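Local coordinates for protein ulvan Lyase-PL25 (Pseudoalteromonas sp. PLSV, PDB 5UAM) that cleaves ulvan, the sulfated rhamnose- and uronic-acid-containing cell-wall polysaccharide of green seaweeds, as a polysaccharide lyase with a beta-propeller fold, at residues T103-D108 and N165-K169; D107-H113 and D195-T199; G173-F179 and Y190-N196; A223-Q229 and N306-D312. The contacts are given in a common frame with arbitrary orientation. Residues are numbered along the deposited sequence.

Contact 1 (T103-D108 and N165-K169)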
# COMPACT_ATOMS: atom_id res chain seq x y z
N THR A 103 -4.12 -4.73 -6.48
CA THR A 103 -4.66 -3.40 -6.27
C THR A 103 -5.90 -3.28 -7.16
O THR A 103 -5.87 -3.68 -8.33
CB THR A 103 -3.62 -2.38 -6.70
OG1 THR A 103 -2.52 -2.51 -5.80
CG2 THR A 103 -4.16 -0.98 -6.67
N MET A 104 -6.98 -2.72 -6.61
CA MET A 104 -8.28 -2.67 -7.26
C MET A 104 -8.71 -1.25 -7.62
O MET A 104 -8.36 -0.29 -6.94
CB MET A 104 -9.35 -3.24 -6.31
CG MET A 104 -10.70 -3.45 -6.93
SD MET A 104 -11.90 -3.89 -5.62
CE MET A 104 -11.20 -5.43 -5.06
N LEU A 105 -9.49 -1.12 -8.70
CA LEU A 105 -10.14 0.12 -9.08
C LEU A 105 -11.44 -0.20 -9.81
O LEU A 105 -11.46 -1.08 -10.67
CB LEU A 105 -9.21 0.96 -9.97
CG LEU A 105 -9.71 2.33 -10.41
CD1 LEU A 105 -8.56 3.30 -10.53
CD2 LEU A 105 -10.45 2.25 -11.75
N ILE A 106 -12.51 0.55 -9.52
CA ILE A 106 -13.77 0.42 -10.26
C ILE A 106 -13.91 1.63 -11.17
O ILE A 106 -13.90 2.77 -10.69
CB ILE A 106 -14.99 0.30 -9.32
CG1 ILE A 106 -14.80 -0.88 -8.38
CG2 ILE A 106 -16.28 0.19 -10.16
CD1 ILE A 106 -15.94 -1.03 -7.36
N ASP A 107 -14.01 1.41 -12.48
CA ASP A 107 -14.08 2.53 -13.41
C ASP A 107 -15.50 3.09 -13.51
O ASP A 107 -16.46 2.55 -12.95
CB ASP A 107 -13.42 2.19 -14.75
CG ASP A 107 -14.22 1.26 -15.62
OD1 ASP A 107 -15.47 1.21 -15.52
OD2 ASP A 107 -13.58 0.57 -16.46
N ASP A 108 -15.63 4.22 -14.21
CA ASP A 108 -16.92 4.90 -14.33
C ASP A 108 -17.96 4.11 -15.12
O ASP A 108 -19.14 4.50 -15.12
CB ASP A 108 -16.72 6.25 -15.00
CG ASP A 108 -16.33 7.33 -14.03
OD1 ASP A 108 -16.09 7.05 -12.83
OD2 ASP A 108 -16.27 8.49 -14.49
N ASN A 165 1.73 -1.17 -7.10
CA ASN A 165 0.63 -0.51 -7.78
C ASN A 165 -0.30 0.21 -6.82
O ASN A 165 -0.77 -0.36 -5.83
CB ASN A 165 -0.22 -1.53 -8.52
CG ASN A 165 0.54 -2.22 -9.59
OD1 ASN A 165 1.19 -1.59 -10.42
ND2 ASN A 165 0.42 -3.55 -9.62
N GLN A 166 -0.63 1.45 -7.16
CA GLN A 166 -1.51 2.28 -6.37
C GLN A 166 -2.41 2.99 -7.37
O GLN A 166 -1.93 3.73 -8.22
CB GLN A 166 -0.68 3.25 -5.55
CG GLN A 166 0.31 2.49 -4.70
CD GLN A 166 1.22 3.37 -3.92
OE1 GLN A 166 0.77 4.22 -3.17
NE2 GLN A 166 2.51 3.09 -4.02
N ALA A 167 -3.71 2.71 -7.30
CA ALA A 167 -4.63 3.14 -8.34
C ALA A 167 -5.61 4.16 -7.79
O ALA A 167 -6.25 3.93 -6.77
CB ALA A 167 -5.40 1.94 -8.88
N ILE A 168 -5.76 5.27 -8.52
CA ILE A 168 -6.59 6.39 -8.09
C ILE A 168 -7.48 6.81 -9.25
O ILE A 168 -7.00 6.97 -10.37
CB ILE A 168 -5.74 7.57 -7.60
CG1 ILE A 168 -4.85 7.09 -6.45
CG2 ILE A 168 -6.62 8.74 -7.16
CD1 ILE A 168 -3.92 8.15 -5.93
N LYS A 169 -8.77 6.98 -8.98
CA LYS A 169 -9.70 7.50 -9.97
C LYS A 169 -10.17 8.88 -9.53
O LYS A 169 -10.61 9.07 -8.39
CB LYS A 169 -10.92 6.60 -10.12
CG LYS A 169 -11.83 7.03 -11.27
CD LYS A 169 -13.00 6.07 -11.49
CE LYS A 169 -13.98 6.12 -10.37
NZ LYS A 169 -15.22 5.33 -10.73
O HOH W 1 -0.72 -4.40 -6.92
O HOH W 2 -8.69 2.51 -7.05

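Contact 2 (D107-H113 and D195-T199)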
# COMPACT_ATOMS: atom_id res chain seq x y z
N ASP A 107 -14.01 1.41 -12.48
CA ASP A 107 -14.08 2.53 -13.41
C ASP A 107 -15.50 3.09 -13.51
O ASP A 107 -16.46 2.55 -12.95
CB ASP A 107 -13.42 2.19 -14.75
CG ASP A 107 -14.22 1.26 -15.62
OD1 ASP A 107 -15.47 1.21 -15.52
OD2 ASP A 107 -13.58 0.57 -16.46
N ASP A 108 -15.63 4.22 -14.21
CA ASP A 108 -16.92 4.90 -14.33
C ASP A 108 -17.96 4.11 -15.12
O ASP A 108 -19.14 4.50 -15.12
CB ASP A 108 -16.72 6.25 -15.00
CG ASP A 108 -16.33 7.33 -14.03
OD1 ASP A 108 -16.09 7.05 -12.83
OD2 ASP A 108 -16.27 8.49 -14.49
N GLU A 109 -17.58 3.04 -15.81
CA GLU A 109 -18.56 2.16 -16.43
C GLU A 109 -18.84 0.93 -15.60
O GLU A 109 -19.63 0.07 -16.02
CB GLU A 109 -18.14 1.78 -17.86
CG GLU A 109 -18.29 2.93 -18.85
CD GLU A 109 -19.73 3.48 -18.97
OE1 GLU A 109 -20.73 2.71 -18.95
OE2 GLU A 109 -19.86 4.72 -19.10
N GLY A 110 -18.26 0.84 -14.42
CA GLY A 110 -18.53 -0.25 -13.51
C GLY A 110 -17.63 -1.45 -13.68
O GLY A 110 -17.79 -2.44 -12.94
N TYR A 111 -16.66 -1.41 -14.58
CA TYR A 111 -15.74 -2.52 -14.70
C TYR A 111 -14.76 -2.49 -13.54
O TYR A 111 -14.32 -1.42 -13.11
CB TYR A 111 -14.99 -2.46 -16.03
CG TYR A 111 -15.91 -2.71 -17.21
CD1 TYR A 111 -16.16 -4.01 -17.64
CD2 TYR A 111 -16.52 -1.67 -17.89
CE1 TYR A 111 -16.99 -4.26 -18.71
CE2 TYR A 111 -17.36 -1.92 -18.96
CZ TYR A 111 -17.59 -3.22 -19.36
OH TYR A 111 -18.43 -3.49 -20.43
N ILE A 112 -14.42 -3.67 -13.02
CA ILE A 112 -13.47 -3.79 -11.93
C ILE A 112 -12.12 -4.11 -12.53
O ILE A 112 -11.98 -5.07 -13.31
CB ILE A 112 -13.93 -4.87 -10.94
CG1 ILE A 112 -15.35 -4.55 -10.46
CG2 ILE A 112 -12.97 -4.96 -9.75
CD1 ILE A 112 -16.08 -5.70 -9.90
N HIS A 113 -11.12 -3.31 -12.18
CA HIS A 113 -9.75 -3.49 -12.63
C HIS A 113 -8.91 -4.01 -11.49
O HIS A 113 -9.04 -3.56 -10.35
CB HIS A 113 -9.18 -2.14 -13.05
CG HIS A 113 -9.86 -1.56 -14.23
ND1 HIS A 113 -9.32 -1.57 -15.49
CD2 HIS A 113 -11.08 -0.97 -14.35
CE1 HIS A 113 -10.16 -0.99 -16.34
NE2 HIS A 113 -11.23 -0.62 -15.66
N ASP A 195 -9.72 6.73 -20.71
CA ASP A 195 -10.73 5.90 -21.35
C ASP A 195 -11.07 4.68 -20.50
O ASP A 195 -11.27 3.57 -21.01
CB ASP A 195 -10.33 5.51 -22.78
CG ASP A 195 -9.08 4.66 -22.83
OD1 ASP A 195 -8.51 4.35 -21.75
OD2 ASP A 195 -8.67 4.28 -23.96
N ASN A 196 -11.16 4.89 -19.19
CA ASN A 196 -11.57 3.84 -18.26
C ASN A 196 -10.57 2.69 -18.21
O ASN A 196 -10.94 1.54 -17.99
CB ASN A 196 -12.99 3.34 -18.57
CG ASN A 196 -14.02 4.44 -18.44
OD1 ASN A 196 -13.85 5.37 -17.67
ND2 ASN A 196 -15.07 4.38 -19.25
N GLY A 197 -9.30 3.01 -18.38
CA GLY A 197 -8.26 2.01 -18.20
C GLY A 197 -8.01 1.13 -19.39
O GLY A 197 -7.26 0.14 -19.27
N ARG A 198 -8.59 1.45 -20.54
CA ARG A 198 -8.41 0.64 -21.75
C ARG A 198 -7.11 0.99 -22.46
O ARG A 198 -6.52 0.13 -23.12
CB ARG A 198 -9.62 0.80 -22.66
CG ARG A 198 -10.93 0.40 -22.00
CD ARG A 198 -10.96 -1.09 -21.70
NE ARG A 198 -12.12 -1.46 -20.88
CZ ARG A 198 -12.55 -2.71 -20.72
NH1 ARG A 198 -11.94 -3.71 -21.35
NH2 ARG A 198 -13.59 -2.94 -19.95
N THR A 199 -6.65 2.24 -22.35
CA THR A 199 -5.32 2.62 -22.82
C THR A 199 -4.71 3.60 -21.83
O THR A 199 -5.41 4.40 -21.20
CB THR A 199 -5.33 3.24 -24.21
OG1 THR A 199 -5.93 4.52 -24.16
CG2 THR A 199 -6.12 2.40 -25.17
O HOH W 3 -13.90 -0.12 -19.14
O HOH W 4 -13.18 5.55 -15.08
O HOH W 5 -17.35 6.37 -18.85

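Contact 3 (G173-F179 and Y190-N196)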
# COMPACT_ATOMS: atom_id res chain seq x y z
N GLY A 173 -13.39 10.64 -13.78
CA GLY A 173 -13.19 9.30 -14.27
C GLY A 173 -11.78 8.98 -14.70
O GLY A 173 -11.49 7.81 -14.99
N ASP A 174 -10.89 9.96 -14.76
CA ASP A 174 -9.51 9.67 -15.16
C ASP A 174 -8.86 8.77 -14.12
O ASP A 174 -9.10 8.88 -12.91
CB ASP A 174 -8.70 10.96 -15.27
CG ASP A 174 -9.09 11.84 -16.47
OD1 ASP A 174 -9.93 11.42 -17.33
OD2 ASP A 174 -8.57 12.98 -16.54
N ILE A 175 -8.01 7.87 -14.61
CA ILE A 175 -7.37 6.84 -13.80
C ILE A 175 -5.88 7.09 -13.80
O ILE A 175 -5.26 7.24 -14.88
CB ILE A 175 -7.69 5.44 -14.32
CG1 ILE A 175 -9.18 5.13 -14.08
CG2 ILE A 175 -6.80 4.40 -13.65
CD1 ILE A 175 -9.66 3.99 -14.89
N TYR A 176 -5.29 7.12 -12.61
CA TYR A 176 -3.84 7.22 -12.45
C TYR A 176 -3.34 5.98 -11.73
O TYR A 176 -3.82 5.65 -10.64
CB TYR A 176 -3.46 8.46 -11.64
CG TYR A 176 -3.78 9.74 -12.35
CD1 TYR A 176 -5.06 10.28 -12.34
CD2 TYR A 176 -2.80 10.43 -13.06
CE1 TYR A 176 -5.34 11.46 -13.00
CE2 TYR A 176 -3.07 11.59 -13.73
CZ TYR A 176 -4.34 12.12 -13.69
OH TYR A 176 -4.61 13.30 -14.36
N LEU A 177 -2.34 5.32 -12.32
CA LEU A 177 -1.68 4.18 -11.70
C LEU A 177 -0.27 4.62 -11.35
O LEU A 177 0.51 4.96 -12.23
CB LEU A 177 -1.63 2.97 -12.63
CG LEU A 177 -1.07 1.70 -11.97
CD1 LEU A 177 -2.08 1.15 -10.97
CD2 LEU A 177 -0.76 0.65 -13.05
N PHE A 178 0.03 4.62 -10.05
CA PHE A 178 1.35 4.99 -9.54
C PHE A 178 2.11 3.71 -9.18
O PHE A 178 1.53 2.75 -8.67
CB PHE A 178 1.20 5.83 -8.27
CG PHE A 178 0.61 7.17 -8.52
CD1 PHE A 178 -0.75 7.31 -8.63
CD2 PHE A 178 1.42 8.28 -8.65
CE1 PHE A 178 -1.32 8.52 -8.86
CE2 PHE A 178 0.84 9.53 -8.93
CZ PHE A 178 -0.53 9.62 -9.03
N PHE A 179 3.39 3.68 -9.50
CA PHE A 179 4.22 2.51 -9.24
C PHE A 179 5.68 2.88 -9.42
O PHE A 179 6.03 3.93 -9.98
CB PHE A 179 3.85 1.33 -10.16
CG PHE A 179 3.90 1.65 -11.62
CD1 PHE A 179 2.81 2.23 -12.26
CD2 PHE A 179 5.02 1.37 -12.38
CE1 PHE A 179 2.84 2.53 -13.61
CE2 PHE A 179 5.06 1.67 -13.72
CZ PHE A 179 3.96 2.24 -14.35
N TYR A 190 3.78 7.66 -12.76
CA TYR A 190 2.39 7.28 -12.97
C TYR A 190 2.12 7.07 -14.45
O TYR A 190 2.81 7.60 -15.32
CB TYR A 190 1.41 8.31 -12.40
CG TYR A 190 1.42 9.66 -13.07
CD1 TYR A 190 0.70 9.90 -14.23
CD2 TYR A 190 2.14 10.73 -12.55
CE1 TYR A 190 0.69 11.14 -14.85
CE2 TYR A 190 2.14 11.97 -13.15
CZ TYR A 190 1.41 12.19 -14.31
OH TYR A 190 1.42 13.44 -14.89
N GLN A 191 1.09 6.25 -14.72
CA GLN A 191 0.48 6.19 -16.04
C GLN A 191 -0.98 6.59 -15.92
O GLN A 191 -1.68 6.16 -15.00
CB GLN A 191 0.59 4.79 -16.67
CG GLN A 191 2.00 4.41 -17.07
CD GLN A 191 2.07 3.16 -17.89
OE1 GLN A 191 2.36 2.06 -17.38
NE2 GLN A 191 1.79 3.30 -19.17
N LYS A 192 -1.41 7.43 -16.86
CA LYS A 192 -2.72 8.05 -16.85
C LYS A 192 -3.59 7.46 -17.97
O LYS A 192 -3.13 7.33 -19.11
CB LYS A 192 -2.59 9.56 -17.05
CG LYS A 192 -3.91 10.33 -17.11
CD LYS A 192 -3.68 11.81 -17.40
CE LYS A 192 -4.98 12.54 -17.51
NZ LYS A 192 -4.77 13.98 -17.80
N SER A 193 -4.84 7.16 -17.65
CA SER A 193 -5.82 6.72 -18.64
C SER A 193 -7.05 7.60 -18.55
O SER A 193 -7.58 7.82 -17.46
CB SER A 193 -6.24 5.25 -18.42
OG SER A 193 -7.35 4.94 -19.24
N VAL A 194 -7.53 8.05 -19.71
CA VAL A 194 -8.77 8.82 -19.82
C VAL A 194 -9.91 8.02 -20.43
O VAL A 194 -11.00 8.59 -20.66
CB VAL A 194 -8.55 10.16 -20.55
CG1 VAL A 194 -7.47 10.99 -19.83
CG2 VAL A 194 -8.18 9.95 -22.01
N ASP A 195 -9.72 6.73 -20.71
CA ASP A 195 -10.73 5.90 -21.35
C ASP A 195 -11.07 4.68 -20.50
O ASP A 195 -11.27 3.57 -21.01
CB ASP A 195 -10.33 5.51 -22.78
CG ASP A 195 -9.08 4.66 -22.83
OD1 ASP A 195 -8.51 4.35 -21.75
OD2 ASP A 195 -8.67 4.28 -23.96
N ASN A 196 -11.16 4.89 -19.19
CA ASN A 196 -11.57 3.84 -18.26
C ASN A 196 -10.57 2.69 -18.21
O ASN A 196 -10.94 1.54 -17.99
CB ASN A 196 -12.99 3.34 -18.57
CG ASN A 196 -14.02 4.44 -18.44
OD1 ASN A 196 -13.85 5.37 -17.67
ND2 ASN A 196 -15.07 4.38 -19.25
O HOH W 4 -13.18 5.55 -15.08
O HOH W 6 -10.37 6.87 -17.35
O HOH W 7 -7.57 14.66 -18.35
O HOH W 8 -2.89 15.00 -15.57

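Contact 4 (A223-Q229 and N306-D312)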
# COMPACT_ATOMS: atom_id res chain seq x y z
N ALA A 223 7.09 5.25 -2.25
CA ALA A 223 6.04 6.26 -2.20
C ALA A 223 4.68 5.62 -1.95
O ALA A 223 4.45 4.46 -2.27
CB ALA A 223 5.98 7.04 -3.53
N TRP A 224 3.79 6.41 -1.36
CA TRP A 224 2.39 6.07 -1.17
C TRP A 224 1.57 7.25 -1.66
O TRP A 224 1.69 8.37 -1.13
CB TRP A 224 2.09 5.79 0.30
CG TRP A 224 0.79 5.09 0.59
CD1 TRP A 224 0.61 3.75 0.76
CD2 TRP A 224 -0.50 5.69 0.75
NE1 TRP A 224 -0.70 3.48 1.04
CE2 TRP A 224 -1.41 4.66 1.04
CE3 TRP A 224 -0.98 7.01 0.69
CZ2 TRP A 224 -2.76 4.89 1.25
CZ3 TRP A 224 -2.33 7.22 0.90
CH2 TRP A 224 -3.18 6.19 1.17
N ALA A 225 0.76 7.00 -2.68
CA ALA A 225 -0.08 8.02 -3.29
C ALA A 225 -1.54 7.76 -2.96
O ALA A 225 -2.01 6.62 -3.06
CB ALA A 225 0.09 8.01 -4.80
N GLY A 226 -2.27 8.81 -2.60
CA GLY A 226 -3.68 8.70 -2.31
C GLY A 226 -4.41 9.97 -2.71
O GLY A 226 -3.80 10.96 -3.09
N LYS A 227 -5.73 9.92 -2.60
CA LYS A 227 -6.54 11.09 -2.88
C LYS A 227 -6.28 12.19 -1.87
O LYS A 227 -6.10 11.94 -0.67
CB LYS A 227 -8.01 10.73 -2.81
CG LYS A 227 -8.54 10.21 -4.10
CD LYS A 227 -8.87 11.35 -5.04
CE LYS A 227 -9.79 10.88 -6.14
NZ LYS A 227 -11.11 10.42 -5.63
N GLY A 228 -6.26 13.41 -2.36
CA GLY A 228 -6.32 14.59 -1.55
C GLY A 228 -7.72 15.17 -1.58
O GLY A 228 -8.71 14.43 -1.59
N GLN A 229 -7.80 16.48 -1.64
CA GLN A 229 -9.09 17.12 -1.81
C GLN A 229 -9.15 17.73 -3.20
O GLN A 229 -8.12 18.00 -3.83
CB GLN A 229 -9.34 18.12 -0.67
CG GLN A 229 -9.56 17.34 0.66
CD GLN A 229 -9.39 18.14 1.94
OE1 GLN A 229 -9.28 19.36 1.91
NE2 GLN A 229 -9.38 17.45 3.09
N ASN A 306 7.73 2.94 4.81
CA ASN A 306 6.71 3.94 4.57
C ASN A 306 5.32 3.46 4.99
O ASN A 306 5.03 2.25 5.05
CB ASN A 306 6.73 4.36 3.11
CG ASN A 306 6.09 5.69 2.88
OD1 ASN A 306 6.14 6.56 3.72
ND2 ASN A 306 5.49 5.85 1.71
N GLY A 307 4.47 4.43 5.28
CA GLY A 307 3.09 4.20 5.66
C GLY A 307 2.16 4.84 4.66
O GLY A 307 2.15 4.41 3.51
N SER A 308 1.38 5.83 5.07
CA SER A 308 0.34 6.41 4.23
C SER A 308 0.14 7.86 4.64
O SER A 308 0.72 8.33 5.62
CB SER A 308 -0.96 5.64 4.39
OG SER A 308 -1.32 5.67 5.78
N THR A 309 -0.69 8.57 3.89
CA THR A 309 -0.95 9.97 4.16
C THR A 309 -2.40 10.30 3.85
O THR A 309 -2.98 9.78 2.91
CB THR A 309 0.04 10.88 3.38
OG1 THR A 309 -0.22 12.26 3.66
CG2 THR A 309 -0.06 10.67 1.89
N HIS A 310 -2.97 11.20 4.66
CA HIS A 310 -4.35 11.65 4.52
C HIS A 310 -4.44 13.09 4.99
O HIS A 310 -3.71 13.52 5.89
CB HIS A 310 -5.31 10.82 5.39
CG HIS A 310 -5.25 9.36 5.12
ND1 HIS A 310 -5.80 8.80 4.00
CD2 HIS A 310 -4.71 8.34 5.83
CE1 HIS A 310 -5.59 7.49 4.02
NE2 HIS A 310 -4.94 7.19 5.13
N LEU A 311 -5.36 13.84 4.38
CA LEU A 311 -5.58 15.23 4.77
C LEU A 311 -6.66 15.34 5.84
O LEU A 311 -7.67 14.63 5.80
CB LEU A 311 -6.04 16.07 3.59
CG LEU A 311 -5.10 16.10 2.39
CD1 LEU A 311 -5.63 17.05 1.33
CD2 LEU A 311 -3.69 16.50 2.79
N ASP A 312 -6.46 16.26 6.78
CA ASP A 312 -7.49 16.57 7.76
C ASP A 312 -8.51 17.53 7.15
O ASP A 312 -8.43 17.92 5.98
CB ASP A 312 -6.88 17.06 9.09
CG ASP A 312 -6.16 18.40 9.00
OD1 ASP A 312 -6.51 19.25 8.16
OD2 ASP A 312 -5.25 18.62 9.82
O HOH W 9 5.34 3.23 0.14
O HOH W 10 -4.93 9.78 0.85
O HOH W 11 -6.79 12.85 2.01

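Contact 1 (T103-D108 and N165-K169)
Leu105 lays its CD1 methyl against the CB of Ala167 at 3.8 Å, and the same methyl continues to the backbone of Ile168 and Lys169. A leucine can reach across because the residue facing it is a small alanine. Strands 103-106 and 165-169 run nearly parallel, 14° apart, but their axes approach only to 6.7 Å, too far for main-chain pairing, so side chains and water bridge the gap. Thr103, with its methyl CG2 3.9 Å from Ala167 CB, donates from OG1 to the carbonyl O of Asn165 (2.8 Å); that hydroxyl also accepts from a water, which accepts from Asn165 ND2, while Asn138 binds Asn165 OD1. A second water donates to both Met104 O and Ala167 O, each at 2.8 Å, satisfying two carbonyls that border the gap. At the outer end Lys169, long enough to span the widening gap, places NZ 2.9 Å from both Ile106 O and Asp108 OD1, the latter a salt bridge. Met104 and Ile106 point away, onto Tyr54 of strand 52-58. Gln166, also turned away, hydrogen-bonds through its carboxamide to the backbone of Ala223 and Ala225. The Gln166 side chain is about 4 Å from that of Tyr164, assigned as the catalytic proton acceptor. Innermost strands of successive blades, joined without sheet pairing, are the hallmark of a beta-propeller, here close to the active site.

Contact 2 (D107-H113 and D195-T199)
Two turns from neighbouring propeller blades meet here: the type I turn Asp107-Gly110 and the type I' turn Asp195-Arg198. Asp195 stays out of the interface and steadies its own loop, OD1 accepting from Thr199 N (2.9 Å) and OD2 from Thr199 OG1 (2.8 Å). Asn196, a residue type that tolerates the left-handed conformation, reaches from its own turn to the other. One water links its OD1 to Asp108 N, another its ND2 to Glu109 OE2. Its carbonyl O lies 3.1 Å from His113 CE1, beside the His113 NE2 to Asp107 OD2 hydrogen bond; His113 ND1 hydrogen-bonds His140. Asp107 OD1 takes Glu109 N, forming an Asx turn. Gly197 has positive phi, and a CB would clash with His113 CE1. Arg198 swings its guanidinium over the face of Tyr111 in a cation-pi contact, Arg198 CZ lying 4.9 Å from the ring centroid, while its NE reaches a water at 2.8 Å that donates to Asp107 OD2, also at 2.8 Å.

Contact 3 (G173-F179 and Y190-N196)
Strands 175-180 and 188-193 form an antiparallel beta hairpin, the second and third strands of a propeller blade. Main-chain hydrogen bonds set the register: Ile175 N donates to Ser193 O (2.9 Å) and Ser193 N to Ile175 O (2.8 Å); Leu177 N to Gln191 O and Gln191 N to Leu177 O are both 2.9 Å. Tyr176-Lys192 and Phe178-Tyr190 are non-hydrogen-bonded pairs.

Aromatic packing fills the face bearing those last two pairs. Diagonal neighbours, Tyr176 and Tyr190 form an offset edge-to-face pair, Tyr176 giving the edge, centroids 5.5 Å apart and planes at 66°, and Tyr190 CB sits over the Phe178 ring, 3.9 Å from its centroid. Phe266 of a following strand extends the cluster. Lys192, fully extended, passes its CG over the Tyr176 ring in a CH-pi contact. On the other face Ile175 meets Leu105 of the neighbouring blade and the Asn196 backbone, Leu177 packs on Asn165 and Ala167, and the Gln191 carboxamide binds the backbone of Thr159 and Ala201.

Polar side chains are linked across the strands through water. Asp174 OD2 and Lys192 NZ, 4.1 Å apart, are too distant for a salt bridge and share a water; another joins Lys192 NZ to Tyr176 OH. Gly173, whose positive phi suits a glycine, points its carbonyl O at a water 2.8 Å away, which also donates to Ser193 O and accepts from Asn196 N.

Contact 4 (A223-Q229 and N306-D312)
An indole lies flat across a neighbouring strand: Ser308 CB sits over the six-membered ring of Trp224, 3.5 Å from its centroid and 12° off the normal, a CH-pi contact. The carbonyl of Gly307 comes over the same ring system, with its O 3.2 Å from CD1 of Trp224. Glycine and serine, being small, let the ring lie close. Gly226 is needed too, since a CB there would collide with CZ3 of Trp224. Gly307 and Ser308 form a classic beta bulge facing Ala320. Farther out, the indole edge meets the face of His310 in an offset edge-to-face pair, six-membered-ring and His310 centroids 5.6 Å apart and planes at 72°; Asp364 holds His310 in turn. Trp224 NE1 donates to Ile40 O, and His43 stacks on the indole.

Beyond the tryptophan the strands, at 24°, stay apart, and two waters fill the gap: both donate to Lys227 O (2.9 Å), one also to Thr309 O, while the other accepts from Leu311 N. The outer end closes with Gln229 NE2 donating to Asp312 O at 3.1 Å, and with Leu311 CD1 packed on Gly228 CA at 3.8 Å. At the inner end Asn306, whose side chain is about 5 Å from that of Tyr222, assigned to substrate binding, reaches Ala223 O through a weak water link. This water-bridged packing joins the innermost strands, 217-227 and 303-311, of two beta-propeller blades.

From the N terminus, strand 103-106 and the turn after it open contacts 1 and 2, which share Asp107 and Asp108. Contact 1 closes at 165-169 and contact 2 only at 195-199, so the two cross. Both join one blade to the next, contact 1 between inner strands and contact 2 between turns at the outer side. Contact 3, a local hairpin, falls within the span of contact 2 and ends on its stretch, sharing Asp195 and Asn196; strand 165-169 of contact 1 pairs with its first strand. Contact 4 follows in series, joining two later blades, and Gln166 connects contact 1 to its strand 217-227 through Ala223 and Ala225.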